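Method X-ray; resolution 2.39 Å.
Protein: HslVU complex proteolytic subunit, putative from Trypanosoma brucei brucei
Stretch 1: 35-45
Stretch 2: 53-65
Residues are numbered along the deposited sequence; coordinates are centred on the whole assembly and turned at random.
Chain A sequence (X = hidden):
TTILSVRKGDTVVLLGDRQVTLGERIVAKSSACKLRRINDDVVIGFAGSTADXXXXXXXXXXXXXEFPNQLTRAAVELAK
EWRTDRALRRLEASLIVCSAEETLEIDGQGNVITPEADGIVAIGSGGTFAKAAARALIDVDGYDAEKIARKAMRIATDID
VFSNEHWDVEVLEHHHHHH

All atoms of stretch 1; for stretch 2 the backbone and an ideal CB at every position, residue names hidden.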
# COMPACT_ATOMS: atom_id res chain seq x y z
N LEU A 35 6.53 35.08 -13.06
CA LEU A 35 6.36 36.31 -12.29
C LEU A 35 5.22 37.11 -12.86
O LEU A 35 4.97 37.08 -14.05
CB LEU A 35 7.61 37.15 -12.36
CG LEU A 35 8.92 36.40 -12.07
CD1 LEU A 35 10.06 37.39 -12.02
CD2 LEU A 35 8.83 35.65 -10.75
N ARG A 36 4.50 37.83 -12.02
CA ARG A 36 3.48 38.74 -12.50
C ARG A 36 3.59 40.04 -11.75
O ARG A 36 3.91 40.06 -10.55
CB ARG A 36 2.09 38.15 -12.32
CG ARG A 36 1.76 36.93 -13.15
CD ARG A 36 1.68 37.21 -14.65
NE ARG A 36 1.25 35.98 -15.36
CZ ARG A 36 2.04 34.94 -15.66
NH1 ARG A 36 3.34 34.93 -15.36
NH2 ARG A 36 1.54 33.88 -16.28
N ARG A 37 3.40 41.11 -12.48
CA ARG A 37 3.31 42.42 -11.93
C ARG A 37 1.82 42.56 -11.61
O ARG A 37 1.02 42.47 -12.50
CB ARG A 37 3.72 43.41 -13.02
CG ARG A 37 3.91 44.85 -12.58
CD ARG A 37 5.38 45.19 -12.44
NE ARG A 37 5.57 46.28 -11.49
CZ ARG A 37 6.74 46.66 -11.00
NH1 ARG A 37 7.87 46.05 -11.36
NH2 ARG A 37 6.79 47.65 -10.12
N ILE A 38 1.40 42.70 -10.35
CA ILE A 38 -0.05 42.93 -10.14
C ILE A 38 -0.41 44.41 -10.05
O ILE A 38 -1.53 44.77 -10.30
CB ILE A 38 -0.65 42.11 -8.98
CG1 ILE A 38 -0.20 42.62 -7.63
CG2 ILE A 38 -0.30 40.63 -9.15
CD1 ILE A 38 -0.50 41.58 -6.55
N ASN A 39 0.51 45.25 -9.61
CA ASN A 39 0.38 46.70 -9.78
C ASN A 39 1.78 47.27 -9.74
O ASN A 39 2.75 46.51 -9.77
CB ASN A 39 -0.56 47.34 -8.73
CG ASN A 39 -0.09 47.16 -7.29
OD1 ASN A 39 1.07 47.38 -6.94
ND2 ASN A 39 -1.01 46.74 -6.44
N ASP A 40 1.88 48.59 -9.65
CA ASP A 40 3.17 49.26 -9.66
C ASP A 40 4.05 48.94 -8.47
O ASP A 40 5.27 49.09 -8.55
CB ASP A 40 2.97 50.78 -9.68
CG ASP A 40 2.36 51.26 -10.98
OD1 ASP A 40 2.84 50.87 -12.06
OD2 ASP A 40 1.36 52.01 -10.93
N ASP A 41 3.43 48.52 -7.38
CA ASP A 41 4.14 48.32 -6.14
C ASP A 41 4.32 46.85 -5.79
O ASP A 41 4.96 46.56 -4.81
CB ASP A 41 3.38 49.01 -4.99
CG ASP A 41 3.19 50.51 -5.23
OD1 ASP A 41 4.13 51.18 -5.77
OD2 ASP A 41 2.10 51.00 -4.90
N VAL A 42 3.72 45.93 -6.54
CA VAL A 42 3.60 44.56 -6.08
C VAL A 42 3.83 43.55 -7.20
O VAL A 42 3.22 43.61 -8.27
CB VAL A 42 2.22 44.29 -5.43
CG1 VAL A 42 2.12 42.86 -5.01
CG2 VAL A 42 1.99 45.18 -4.24
N VAL A 43 4.77 42.64 -6.95
CA VAL A 43 5.06 41.59 -7.91
C VAL A 43 4.94 40.26 -7.21
O VAL A 43 5.05 40.15 -5.98
CB VAL A 43 6.46 41.74 -8.55
CG1 VAL A 43 6.57 43.02 -9.31
CG2 VAL A 43 7.55 41.72 -7.49
N ILE A 44 4.64 39.25 -7.98
CA ILE A 44 4.38 37.94 -7.41
C ILE A 44 4.95 36.83 -8.30
O ILE A 44 5.00 36.99 -9.52
CB ILE A 44 2.89 37.72 -7.17
CG1 ILE A 44 2.65 36.30 -6.69
CG2 ILE A 44 2.13 37.86 -8.45
CD1 ILE A 44 1.33 36.19 -5.96
N GLY A 45 5.51 35.81 -7.65
CA GLY A 45 6.11 34.71 -8.31
C GLY A 45 5.46 33.46 -7.82
O GLY A 45 5.08 33.39 -6.68
N UNK A 53 -2.05 28.78 -10.15
CA UNK A 53 -1.40 29.97 -9.64
C UNK A 53 -2.19 31.21 -9.92
O UNK A 53 -2.30 32.08 -9.07
CB UNK A 53 0.00 30.11 -10.23
N UNK A 54 -2.74 31.29 -11.11
CA UNK A 54 -3.53 32.44 -11.49
C UNK A 54 -4.81 32.54 -10.68
O UNK A 54 -5.23 33.65 -10.31
CB UNK A 54 -3.86 32.38 -12.98
N UNK A 55 -5.44 31.42 -10.41
CA UNK A 55 -6.62 31.45 -9.61
C UNK A 55 -6.26 32.03 -8.24
O UNK A 55 -7.06 32.79 -7.67
CB UNK A 55 -7.23 30.05 -9.49
N UNK A 56 -5.11 31.63 -7.68
CA UNK A 56 -4.75 32.12 -6.35
C UNK A 56 -4.29 33.56 -6.38
O UNK A 56 -4.59 34.32 -5.47
CB UNK A 56 -3.65 31.24 -5.74
N UNK A 57 -3.63 33.96 -7.46
CA UNK A 57 -3.30 35.37 -7.66
C UNK A 57 -4.55 36.25 -7.70
O UNK A 57 -4.56 37.32 -7.10
CB UNK A 57 -2.50 35.54 -8.95
N UNK A 58 -5.60 35.79 -8.36
CA UNK A 58 -6.83 36.58 -8.41
C UNK A 58 -7.46 36.72 -7.04
O UNK A 58 -7.93 37.79 -6.70
CB UNK A 58 -7.83 35.95 -9.38
N UNK A 59 -7.43 35.65 -6.24
CA UNK A 59 -7.94 35.77 -4.87
C UNK A 59 -7.05 36.70 -4.02
O UNK A 59 -7.58 37.47 -3.23
CB UNK A 59 -8.03 34.39 -4.22
N UNK A 60 -5.73 36.65 -4.23
CA UNK A 60 -4.82 37.56 -3.55
C UNK A 60 -5.11 39.04 -3.91
O UNK A 60 -5.10 39.90 -3.05
CB UNK A 60 -3.38 37.20 -3.91
N UNK A 61 -5.43 39.31 -5.16
CA UNK A 61 -5.84 40.66 -5.59
C UNK A 61 -7.10 41.12 -4.91
O UNK A 61 -7.14 42.26 -4.53
CB UNK A 61 -6.04 40.70 -7.11
N UNK A 62 -8.10 40.25 -4.77
CA UNK A 62 -9.28 40.56 -3.97
C UNK A 62 -8.84 41.02 -2.61
O UNK A 62 -9.27 42.06 -2.13
CB UNK A 62 -10.21 39.35 -3.86
N UNK A 63 -8.01 40.24 -1.96
CA UNK A 63 -7.60 40.60 -0.62
C UNK A 63 -6.82 41.91 -0.61
O UNK A 63 -6.92 42.66 0.35
CB UNK A 63 -6.76 39.48 -0.01
N UNK A 64 -5.95 42.10 -1.59
CA UNK A 64 -5.09 43.28 -1.61
C UNK A 64 -5.92 44.52 -1.79
O UNK A 64 -5.64 45.55 -1.19
CB UNK A 64 -4.04 43.18 -2.72
N UNK A 65 -6.97 44.38 -2.58
CA UNK A 65 -7.95 45.42 -2.70
C UNK A 65 -8.75 45.67 -1.43
O UNK A 65 -9.20 46.79 -1.19
CB UNK A 65 -8.90 45.08 -3.85

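Stretch 1 forms a hairpin, its strands paired by Arg36 N to Ile44 O (2.7 Å) and Ile44 N to Arg36 O (2.8 Å), and stretch 2 is a helix lying over one face of it. The helix runs at 23° to strand 35-39 and at 152° to strand 42-45. On the covering face, the alternation of the strands presents Arg36, Ile38, Val42 and Ile44, a largely aliphatic surface with one cationic side chain at its edge.

Position 53 has its CB beyond reach of the hairpin, so stretch 1 hardly restricts it; the residue is Ala53.

At position 54 CA-to-CB points sideways, and nothing of stretch 1 lies near the ideal CB. A long side chain could still reach the Arg36 guanidinium, where an acid or an aliphatic chain would serve. The residue is Ile54, with chi1 m and chi2 t; its CD1 comes to 4.4 Å from Arg36 NH2, a loose contact. The guanidinium is engaged in its own strand, through Arg36 NH1 to Leu35 O at 3.0 Å.

Positions 55 and 56 meet nothing in stretch 1, the first out of reach and the second pointing sideways. They hold Ser55 and Leu56.

Position 57 points toward the hairpin, with its ideal CB 4.9 Å from Ile44 CD1. The gap beyond, between Ile44 and the aliphatic part of Arg36, suits a long apolar side chain; leucine, isoleucine or methionine would be reasonable. Met57 is found, extended through chi2 t and turned at chi3 m. Its SD lies 3.5 Å from Ile44 CG2 and 4.0 Å from Arg36 CG, so the sulfur touches both strands. It has the largest area covered by stretch 1 of any residue in the helix.

Positions 58 and 59 are out of reach of stretch 1, which leaves polar residues acceptable; they are Glu58 and Lys59.

Position 60, one turn after Met57, again points toward the hairpin, its ideal CB 5.2 Å from Ile44 CD1. That methyl invites a branched aliphatic or another medium-sized apolar group. Leu60 supplies it, with CD2 3.7 Å from Ile44 CD1.

Position 61 points sideways, although its CA is 7.7 Å from the CA of Ile38. A short residue would leave the flank of Ile38 open, whereas a long one, polar or apolar, could cover it. In Glu61, the extended chain brings OE2 to 3.5 Å from Ile38 CG2, a packing contact without a polar partner in the hairpin.

Positions 62 and 63 are again beyond the hairpin's reach and hold Asn62 and Lys63.

Position 64 points toward the turn end of the hairpin, its ideal CB 5.5 Å from Ile38 CD1. With Val42 also nearby, valine, leucine, isoleucine or methionine would suit. Ile64 places CD1 3.5 Å from Ile38 CD1 and 4.5 Å from Val42 CG1, bridging the two strands.

Position 65 has ordinary helical angles (-67/-36) and room for a CB, so glycine is not required here; the residue is nevertheless Gly65.

Stretch 2, residues 53-65: AISLMEKLENKIG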
# COMPACT_ATOMS: atom_id res chain seq x y z
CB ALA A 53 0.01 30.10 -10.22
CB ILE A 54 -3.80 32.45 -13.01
CG1 ILE A 54 -2.48 32.83 -13.72
CG2 ILE A 54 -4.90 33.43 -13.39
CD1 ILE A 54 -2.58 32.86 -15.24
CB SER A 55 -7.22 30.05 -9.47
OG SER A 55 -7.65 29.52 -10.71
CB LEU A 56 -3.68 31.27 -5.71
CG LEU A 56 -4.21 29.89 -5.35
CD1 LEU A 56 -3.04 28.93 -5.24
CD2 LEU A 56 -5.00 29.90 -4.06
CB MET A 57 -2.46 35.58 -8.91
CG MET A 57 -1.07 35.07 -8.64
SD MET A 57 0.20 35.31 -9.89
CE MET A 57 -0.06 33.89 -10.99
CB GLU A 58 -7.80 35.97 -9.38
CG GLU A 58 -7.33 36.16 -10.81
CD GLU A 58 -8.21 35.47 -11.83
OE1 GLU A 58 -9.21 34.79 -11.44
OE2 GLU A 58 -7.92 35.63 -13.04
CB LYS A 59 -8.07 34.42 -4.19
CG LYS A 59 -8.95 33.43 -4.92
CD LYS A 59 -10.44 33.78 -4.95
CE LYS A 59 -11.16 32.78 -5.86
NZ LYS A 59 -12.63 33.02 -5.93
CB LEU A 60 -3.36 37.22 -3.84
CG LEU A 60 -2.38 38.12 -3.11
CD1 LEU A 60 -2.57 38.07 -1.61
CD2 LEU A 60 -0.96 37.74 -3.46
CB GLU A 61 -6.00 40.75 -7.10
CG GLU A 61 -4.65 40.81 -7.82
CD GLU A 61 -4.75 40.57 -9.32
OE1 GLU A 61 -5.88 40.41 -9.85
OE2 GLU A 61 -3.70 40.49 -9.99
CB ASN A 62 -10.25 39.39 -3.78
CG ASN A 62 -11.04 39.07 -5.02
OD1 ASN A 62 -11.04 39.85 -5.98
ND2 ASN A 62 -11.70 37.91 -5.03
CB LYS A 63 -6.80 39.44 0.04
CG LYS A 63 -7.55 38.12 0.14
CD LYS A 63 -8.88 38.27 0.86
CE LYS A 63 -9.62 36.96 0.87
NZ LYS A 63 -10.86 37.07 1.66
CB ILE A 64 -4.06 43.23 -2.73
CG1 ILE A 64 -2.87 42.40 -2.28
CG2 ILE A 64 -3.56 44.63 -3.09
CD1 ILE A 64 -1.99 41.95 -3.42
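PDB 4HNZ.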